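Local structure of galactofuranose-binding protein YtfQ (Escherichia coli, 2VK2) at residues A[89-94]-A[140-145]; A[103-108]-A[273-278]. The protein binds alpha- and beta-galactofuranose in the periplasm as the solute-binding component of an ABC transporter that carries this sugar. One frame throughout, in Å; residues are numbered along the deposited sequence.

Contact 1: A[89-94]-A[140-145]; sequences LDRSID and ASVAID. With GZL (beta-D-galactofuranose), chain B.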
ATOM      1  N   LEU A  89      -5.469  -2.580   9.694  1.00  7.72           N
ATOM      2  CA  LEU A  89      -5.690  -2.773   8.227  1.00  7.93           C
ATOM      3  C   LEU A  89      -4.541  -2.187   7.450  1.00  7.74           C
ATOM      4  O   LEU A  89      -4.159  -1.075   7.639  1.00  7.59           O
ATOM      5  CB  LEU A  89      -7.002  -2.073   7.813  1.00  8.48           C
ATOM      6  CG  LEU A  89      -8.351  -2.744   8.158  1.00  9.91           C
ATOM      7  CD1 LEU A  89      -8.592  -3.045   9.655  1.00 10.49           C
ATOM      8  CD2 LEU A  89      -9.458  -1.854   7.581  1.00 11.61           C
ATOM      9  N   ASP A  90      -4.046  -3.056   6.564  1.00  7.62           N
ATOM     10  CA  ASP A  90      -3.169  -2.696   5.418  1.00  7.64           C
ATOM     11  C   ASP A  90      -1.747  -2.204   5.728  1.00  7.76           C
ATOM     12  O   ASP A  90      -0.897  -2.311   4.900  1.00  7.95           O
ATOM     13  CB  ASP A  90      -3.927  -1.790   4.403  1.00  7.54           C
ATOM     14  CG  ASP A  90      -3.879  -0.313   4.724  1.00  7.48           C
ATOM     15  OD1 ASP A  90      -2.831   0.277   4.738  1.00  7.88           O
ATOM     16  OD2 ASP A  90      -4.943   0.283   4.883  1.00  8.00           O
ATOM     17  N   ARG A  91      -1.527  -1.734   6.942  1.00  7.72           N
ATOM     18  CA  ARG A  91      -0.140  -1.537   7.501  1.00  7.61           C
ATOM     19  C   ARG A  91      -0.063  -2.170   8.889  1.00  7.77           C
ATOM     20  O   ARG A  91      -1.045  -2.368   9.509  1.00  7.75           O
ATOM     21  CB  ARG A  91       0.214  -0.056   7.580  1.00  7.60           C
ATOM     22  CG  ARG A  91       0.113   0.657   6.181  1.00  7.51           C
ATOM     23  CD  ARG A  91       0.679   2.044   6.228  1.00  7.55           C
ATOM     24  NE  ARG A  91       0.466   2.674   4.868  1.00  7.38           N
ATOM     25  CZ  ARG A  91       0.567   3.957   4.612  1.00  7.71           C
ATOM     26  NH1 ARG A  91       0.993   4.831   5.490  1.00  7.80           N
ATOM     27  NH2 ARG A  91       0.240   4.417   3.423  1.00  7.79           N
ATOM     28  N   SER A  92       1.179  -2.417   9.266  1.00  8.13           N
ATOM     29  CA  SER A  92       1.466  -3.107  10.516  1.00  8.68           C
ATOM     30  C   SER A  92       2.144  -2.180  11.516  1.00  8.71           C
ATOM     31  O   SER A  92       2.627  -1.104  11.166  1.00  8.25           O
ATOM     32  CB  SER A  92       2.364  -4.314  10.246  1.00  8.98           C
ATOM     33  OG  SER A  92       1.708  -5.281   9.442  1.00 10.76           O
ATOM     34  N   ILE A  93       2.172  -2.612  12.773  1.00  9.14           N
ATOM     35  CA  ILE A  93       2.866  -1.873  13.820  1.00  9.76           C
ATOM     36  C   ILE A  93       3.961  -2.734  14.428  1.00 10.75           C
ATOM     37  O   ILE A  93       3.938  -3.963  14.326  1.00 10.46           O
ATOM     38  CB  ILE A  93       1.894  -1.355  14.915  1.00  9.54           C
ATOM     39  CG1 ILE A  93       1.282  -2.509  15.715  1.00  9.23           C
ATOM     40  CG2 ILE A  93       0.802  -0.493  14.282  1.00  9.81           C
ATOM     41  CD1 ILE A  93       0.363  -2.043  16.832  1.00  9.55           C
ATOM     42  N   ASP A  94       4.923  -2.053  15.040  1.00 11.57           N
ATOM     43  CA  ASP A  94       6.025  -2.708  15.725  0.50 12.28           C
ATOM     44  C   ASP A  94       5.841  -2.508  17.226  1.00 12.49           C
ATOM     45  O   ASP A  94       6.196  -1.465  17.769  1.00 13.09           O
ATOM     46  CB  ASP A  94       7.361  -2.128  15.248  0.50 12.65           C
ATOM     47  CG  ASP A  94       8.564  -2.894  15.775  0.50 13.37           C
ATOM     48  OD1 ASP A  94       8.424  -4.080  16.144  0.50 14.34           O
ATOM     49  OD2 ASP A  94       9.663  -2.303  15.811  0.50 14.55           O
ATOM     50  N   ALA A 140       6.323   3.857   7.326  1.00  8.20           N
ATOM     51  CA  ALA A 140       5.221   2.943   7.036  1.00  7.90           C
ATOM     52  C   ALA A 140       5.770   1.531   6.910  1.00  7.79           C
ATOM     53  O   ALA A 140       6.754   1.317   6.211  1.00  7.99           O
ATOM     54  CB  ALA A 140       4.518   3.349   5.750  1.00  8.05           C
ATOM     55  N   SER A 141       5.144   0.563   7.574  1.00  7.33           N
ATOM     56  CA  SER A 141       5.628  -0.815   7.524  1.00  7.54           C
ATOM     57  C   SER A 141       5.737  -1.291   6.081  1.00  7.52           C
ATOM     58  O   SER A 141       6.686  -1.980   5.715  1.00  7.21           O
ATOM     59  CB  SER A 141       4.712  -1.758   8.309  1.00  7.67           C
ATOM     60  OG  SER A 141       3.460  -1.937   7.658  1.00  7.90           O
ATOM     61  N   VAL A 142       4.758  -0.902   5.268  1.00  7.55           N
ATOM     62  CA  VAL A 142       4.685  -1.336   3.878  1.00  7.89           C
ATOM     63  C   VAL A 142       5.838  -0.787   3.036  1.00  7.81           C
ATOM     64  O   VAL A 142       6.301  -1.462   2.120  1.00  7.67           O
ATOM     65  CB  VAL A 142       3.314  -0.980   3.246  1.00  7.94           C
ATOM     66  CG1 VAL A 142       2.200  -1.761   3.933  1.00  8.65           C
ATOM     67  CG2 VAL A 142       3.046   0.514   3.309  1.00  8.42           C
ATOM     68  N   ALA A 143       6.305   0.422   3.341  1.00  7.82           N
ATOM     69  CA  ALA A 143       7.456   1.000   2.642  1.00  8.20           C
ATOM     70  C   ALA A 143       8.739   0.268   3.032  1.00  8.22           C
ATOM     71  O   ALA A 143       9.546  -0.090   2.177  1.00  8.55           O
ATOM     72  CB  ALA A 143       7.574   2.486   2.943  1.00  8.23           C
ATOM     73  N   ILE A 144       8.910   0.034   4.328  1.00  8.39           N
ATOM     74  CA  ILE A 144      10.056  -0.713   4.835  1.00  8.60           C
ATOM     75  C   ILE A 144      10.108  -2.105   4.202  1.00  8.20           C
ATOM     76  O   ILE A 144      11.160  -2.546   3.733  1.00  8.11           O
ATOM     77  CB  ILE A 144       9.992  -0.825   6.375  1.00  8.86           C
ATOM     78  CG1 ILE A 144      10.183   0.555   7.016  1.00  9.09           C
ATOM     79  CG2 ILE A 144      11.044  -1.796   6.890  1.00  9.29           C
ATOM     80  CD1 ILE A 144       9.737   0.626   8.468  1.00  9.56           C
ATOM     81  N   ASP A 145       8.963  -2.782   4.168  1.00  7.89           N
ATOM     82  CA  ASP A 145       8.892  -4.154   3.674  1.00  7.96           C
ATOM     83  C   ASP A 145       9.038  -4.251   2.157  1.00  7.65           C
ATOM     84  O   ASP A 145       9.712  -5.148   1.659  1.00  7.33           O
ATOM     85  CB  ASP A 145       7.589  -4.824   4.124  1.00  8.25           C
ATOM     86  CG  ASP A 145       7.558  -5.111   5.618  1.00  9.61           C
ATOM     87  OD1 ASP A 145       8.601  -4.967   6.294  1.00 10.66           O
ATOM     88  OD2 ASP A 145       6.475  -5.492   6.103  1.00 11.09           O
TER
HETATM   89  C6  GZL B1298      -0.944  -0.806   1.334  0.50  7.98           C
HETATM   90  C5  GZL B1298      -0.687   0.443   1.771  0.50  7.34           C
HETATM   91  C4  GZL B1298      -0.299   1.595   0.864  0.50  6.57           C
HETATM   92  C3  GZL B1298      -0.501   1.524  -0.625  0.50  7.04           C
HETATM   93  C2  GZL B1298      -1.049   2.648  -1.065  0.50  6.32           C
HETATM   94  O6  GZL B1298      -1.261  -1.790   2.180  0.50  8.31           O
HETATM   95  O5  GZL B1298      -0.681   0.683   3.087  0.50  5.34           O
HETATM   96  O4  GZL B1298      -1.019   2.779   1.232  0.50  6.19           O
HETATM   97  O3  GZL B1298      -0.090   0.499  -1.363  0.50  6.48           O
HETATM   98  C1  GZL B1298      -1.392   3.537   0.076  0.50  6.17           C
HETATM   99  O2  GZL B1298      -1.321   3.004  -2.322  0.50  4.73           O
HETATM  100  O1  GZL B1298      -0.661   4.758   0.035  0.50  6.43           O
HETATM  101  O   HOH W   1       2.873   1.166   9.457  1.00  7.24           O
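Ala140 meets Arg91 at the sugar-binding cleft of this two-lobed periplasmic binding protein: its CB lies 3.8 Å from Arg91 NH1, obliquely to the guanidinium. Ala140 is also the N-cap residue of helix 141-153, which approaches the loop after strand 86-89. At Ser141, OG sits between the backbone N and the carbonyl carbon (chi1 70°) and accepts the Ser92 N-H; Ser92 N to Ser141 OG is 2.8 Å, with a nearly straight 168° at hydrogen. One water accepts from Ser141 N and donates to Ser92 O, so a second, indirect link joins the same pair. Val142 follows with both methyls engaged. CG1 packs 3.3 Å from Asp90 O, while CG2 approaches Arg91 NE obliquely, the two side chains crossing at about a right angle. These contacts place Val142 beside Asp90 and Arg91, both of which bind beta-D-galactofuranose. Sugar O6 donates to Asp90 O, and sugar O5 donates to Asp90 OD1 at 2.7 Å. Asp90 OD2 forms a salt bridge with Arg17 and Arg91 NH1 donates to Val67 O, second partners that probably help orient the two groups. The extended Arg91 chain reaches the sugar twice, NE donating to O5 at 2.9 Å and NH2 to O4 at 3.0 Å.

Contact 2: A[103-108]-A[273-278]; sequences TTVTAD and TLTKST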
ATOM      1  N   THR A 103      -5.819  -8.550  15.183  1.00  9.43           N
ATOM      2  CA  THR A 103      -5.159  -9.068  13.996  1.00  9.24           C
ATOM      3  C   THR A 103      -4.731  -7.913  13.112  1.00  8.95           C
ATOM      4  O   THR A 103      -5.192  -6.783  13.293  1.00  8.78           O
ATOM      5  CB  THR A 103      -6.093 -10.011  13.197  1.00  9.22           C
ATOM      6  OG1 THR A 103      -5.343 -10.705  12.193  1.00  9.21           O
ATOM      7  CG2 THR A 103      -7.221  -9.233  12.526  1.00  9.89           C
ATOM      8  N   THR A 104      -3.827  -8.207  12.182  1.00  8.85           N
ATOM      9  CA  THR A 104      -3.496  -7.300  11.089  1.00  8.92           C
ATOM     10  C   THR A 104      -3.949  -7.954   9.792  1.00  8.65           C
ATOM     11  O   THR A 104      -3.531  -9.069   9.483  1.00  8.67           O
ATOM     12  CB  THR A 104      -1.984  -7.023  11.002  1.00  9.19           C
ATOM     13  OG1 THR A 104      -1.506  -6.561  12.270  1.00  9.86           O
ATOM     14  CG2 THR A 104      -1.684  -5.968   9.944  1.00  9.85           C
ATOM     15  N   VAL A 105      -4.824  -7.272   9.057  1.00  8.41           N
ATOM     16  CA  VAL A 105      -5.215  -7.706   7.720  1.00  8.42           C
ATOM     17  C   VAL A 105      -4.325  -6.974   6.730  1.00  8.35           C
ATOM     18  O   VAL A 105      -4.317  -5.746   6.692  1.00  8.58           O
ATOM     19  CB  VAL A 105      -6.688  -7.386   7.418  1.00  8.25           C
ATOM     20  CG1 VAL A 105      -7.075  -7.931   6.043  1.00  8.65           C
ATOM     21  CG2 VAL A 105      -7.592  -7.962   8.499  1.00  9.04           C
ATOM     22  N   THR A 106      -3.558  -7.717   5.943  1.00  8.37           N
ATOM     23  CA  THR A 106      -2.524  -7.104   5.126  1.00  8.39           C
ATOM     24  C   THR A 106      -2.013  -8.083   4.087  1.00  8.28           C
ATOM     25  O   THR A 106      -2.162  -9.290   4.238  1.00  8.41           O
ATOM     26  CB  THR A 106      -1.343  -6.633   6.025  1.00  8.43           C
ATOM     27  OG1 THR A 106      -0.335  -5.994   5.231  1.00  8.65           O
ATOM     28  CG2 THR A 106      -0.729  -7.810   6.779  1.00  8.89           C
ATOM     29  N   ALA A 107      -1.425  -7.555   3.021  1.00  8.08           N
ATOM     30  CA  ALA A 107      -0.623  -8.375   2.129  1.00  8.11           C
ATOM     31  C   ALA A 107       0.711  -8.692   2.800  1.00  8.17           C
ATOM     32  O   ALA A 107       1.085  -8.077   3.807  1.00  7.88           O
ATOM     33  CB  ALA A 107      -0.390  -7.658   0.813  1.00  8.23           C
ATOM     34  N   ASP A 108       1.410  -9.675   2.247  1.00  8.16           N
ATOM     35  CA  ASP A 108       2.816  -9.891   2.550  1.00  8.19           C
ATOM     36  C   ASP A 108       3.565  -8.877   1.691  1.00  8.04           C
ATOM     37  O   ASP A 108       3.749  -9.076   0.492  1.00  7.93           O
ATOM     38  CB  ASP A 108       3.211 -11.329   2.212  1.00  8.27           C
ATOM     39  CG  ASP A 108       4.681 -11.621   2.454  1.00  8.32           C
ATOM     40  OD1 ASP A 108       5.481 -10.674   2.620  1.00  8.65           O
ATOM     41  OD2 ASP A 108       5.036 -12.819   2.461  1.00  9.57           O
ATOM     42  N   THR A 273      -3.558 -11.882   9.217  1.00  9.78           N
ATOM     43  CA  THR A 273      -4.532 -12.285   8.213  1.00  9.89           C
ATOM     44  C   THR A 273      -4.042 -11.804   6.849  1.00  9.86           C
ATOM     45  O   THR A 273      -4.185 -10.633   6.506  1.00  9.85           O
ATOM     46  CB  THR A 273      -5.914 -11.688   8.533  1.00  9.73           C
ATOM     47  OG1 THR A 273      -6.293 -12.053   9.869  1.00 10.37           O
ATOM     48  CG2 THR A 273      -6.966 -12.191   7.553  1.00 10.18           C
ATOM     49  N   LEU A 274      -3.444 -12.709   6.081  1.00 10.04           N
ATOM     50  CA  LEU A 274      -2.817 -12.341   4.812  1.00 10.65           C
ATOM     51  C   LEU A 274      -3.795 -12.327   3.645  1.00 10.84           C
ATOM     52  O   LEU A 274      -4.655 -13.199   3.530  1.00 11.12           O
ATOM     53  CB  LEU A 274      -1.653 -13.279   4.480  1.00 10.88           C
ATOM     54  CG  LEU A 274      -0.380 -13.121   5.311  1.00 11.26           C
ATOM     55  CD1 LEU A 274       0.647 -14.161   4.891  1.00 12.05           C
ATOM     56  CD2 LEU A 274       0.200 -11.722   5.177  1.00 11.66           C
ATOM     57  N   THR A 275      -3.645 -11.325   2.785  1.00 11.03           N
ATOM     58  CA  THR A 275      -4.351 -11.273   1.506  1.00 11.38           C
ATOM     59  C   THR A 275      -3.404 -11.752   0.404  1.00 12.04           C
ATOM     60  O   THR A 275      -2.192 -11.836   0.614  1.00 12.00           O
ATOM     61  CB  THR A 275      -4.843  -9.851   1.197  1.00 11.31           C
ATOM     62  OG1 THR A 275      -3.725  -8.960   1.110  1.00 11.47           O
ATOM     63  CG2 THR A 275      -5.785  -9.362   2.295  1.00 11.31           C
ATOM     64  N   LYS A 276      -3.961 -12.067  -0.764  1.00 12.92           N
ATOM     65  CA  LYS A 276      -3.201 -12.660  -1.869  1.00 13.40           C
ATOM     66  C   LYS A 276      -2.542 -11.605  -2.758  1.00 12.78           C
ATOM     67  O   LYS A 276      -3.171 -10.611  -3.117  1.00 12.71           O
ATOM     68  CB  LYS A 276      -4.122 -13.544  -2.721  1.00 13.68           C
ATOM     69  CG  LYS A 276      -3.427 -14.233  -3.895  1.00 14.24           C
ATOM     70  CD  LYS A 276      -4.349 -15.199  -4.634  1.00 15.52           C
ATOM     71  CE  LYS A 276      -4.642 -16.460  -3.828  1.00 17.76           C
ATOM     72  NZ  LYS A 276      -3.409 -17.191  -3.426  1.00 19.03           N
ATOM     73  N   SER A 277      -1.282 -11.849  -3.122  1.00 12.37           N
ATOM     74  CA  SER A 277      -0.531 -10.980  -4.035  1.00 12.19           C
ATOM     75  C   SER A 277      -0.284 -11.680  -5.367  1.00 12.29           C
ATOM     76  O   SER A 277       0.149 -12.830  -5.391  1.00 12.65           O
ATOM     77  CB  SER A 277       0.820 -10.606  -3.425  1.00 11.95           C
ATOM     78  OG  SER A 277       0.659  -9.925  -2.196  1.00 11.08           O
ATOM     79  N   THR A 278      -0.542 -10.973  -6.467  1.00 12.15           N
ATOM     80  CA  THR A 278      -0.350 -11.517  -7.811  1.00 12.24           C
ATOM     81  C   THR A 278       0.298 -10.479  -8.719  1.00 11.63           C
ATOM     82  O   THR A 278      -0.150  -9.335  -8.771  1.00 11.30           O
ATOM     83  CB  THR A 278      -1.692 -11.939  -8.438  1.00 12.62           C
ATOM     84  OG1 THR A 278      -2.399 -12.794  -7.530  1.00 14.19           O
ATOM     85  CG2 THR A 278      -1.468 -12.667  -9.760  1.00 13.21           C
TER
HETATM   86  O   HOH W   2       0.417 -11.243   0.099  1.00  9.19           O
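Segments 103-108 and 273-278 run parallel, their end-to-end directions 19° apart, with Val105 bridged to Thr273 and Thr106 to Leu274. The backbone bonds alternate as expected for parallel strands. Thr273 N donates to Thr104 O at 2.8 Å, and Thr106 N donates to Thr273 O at 3.0 Å. Thr106 O then accepts Thr275 N-H, with Thr275 N at 2.9 Å. Two of the same acceptors also receive CA-H...O contacts: Val105 CA at Thr273 O, and Leu274 CA at Thr106 O at 3.2 Å.

Thr103 and Thr273 cross at about a right angle, their hydroxyls 2.8 Å apart from OG1 to OG1. Thr273 OG1 lies anti to its carbonyl carbon (chi1 -55°), on the side of Thr103; Thr103 OG1 also has Glu270 O as a hydrogen-bond partner. On the same face, Val105 and Thr273 lie side by side, with Val105 CG2 against Thr273 CB. Leu274 is on the other face, with Thr106, and its CD2 lies 3.8 Å from Asp108 N. Beyond the bridges, Thr275 OG1 packs against Ala107 CB at 3.6 Å. One water bridges the segments here, accepting from Asp108 N and donating to Thr275 O and Ser277 OG. Asp108 OD1 caps Leu111 N, so Asp108 is the N-cap of helix 109-124 and also joins the water bridge.

Strand 272-274 forms an outermost strand, within this chain, of the parallel sheet in one lobe, beside strand 103-106. Past these strands both segments leave that sheet toward the other lobe, one into helix 109-124 and the other into strand 278-280, making them two of the interlobe hinge segments characteristic of the periplasmic binding protein fold.

In the fold
From the N terminus, the chain reaches the loop 89-94 of contact 1 and then strand 103-106 of contact 2 before passing through helix 109-124 and strand 129-135. Contact 1 closes first, at the start of helix 141-153, joining the two lobes at the cleft. Contact 2 closes much later, when segment 273-278 returns beside 103-108 after a run of 164 residues. The two loops therefore cross, since the segments alternate along the chain. Their centres lie about 11 Å apart, and they touch directly: Asp90 N is 2.7 Å from Val105 O, a probable hydrogen bond, while Thr104 CG2 packs against Ser92 OG. The cleft loop and the interlobe connections thus leave neighbouring strands of one parallel sheet.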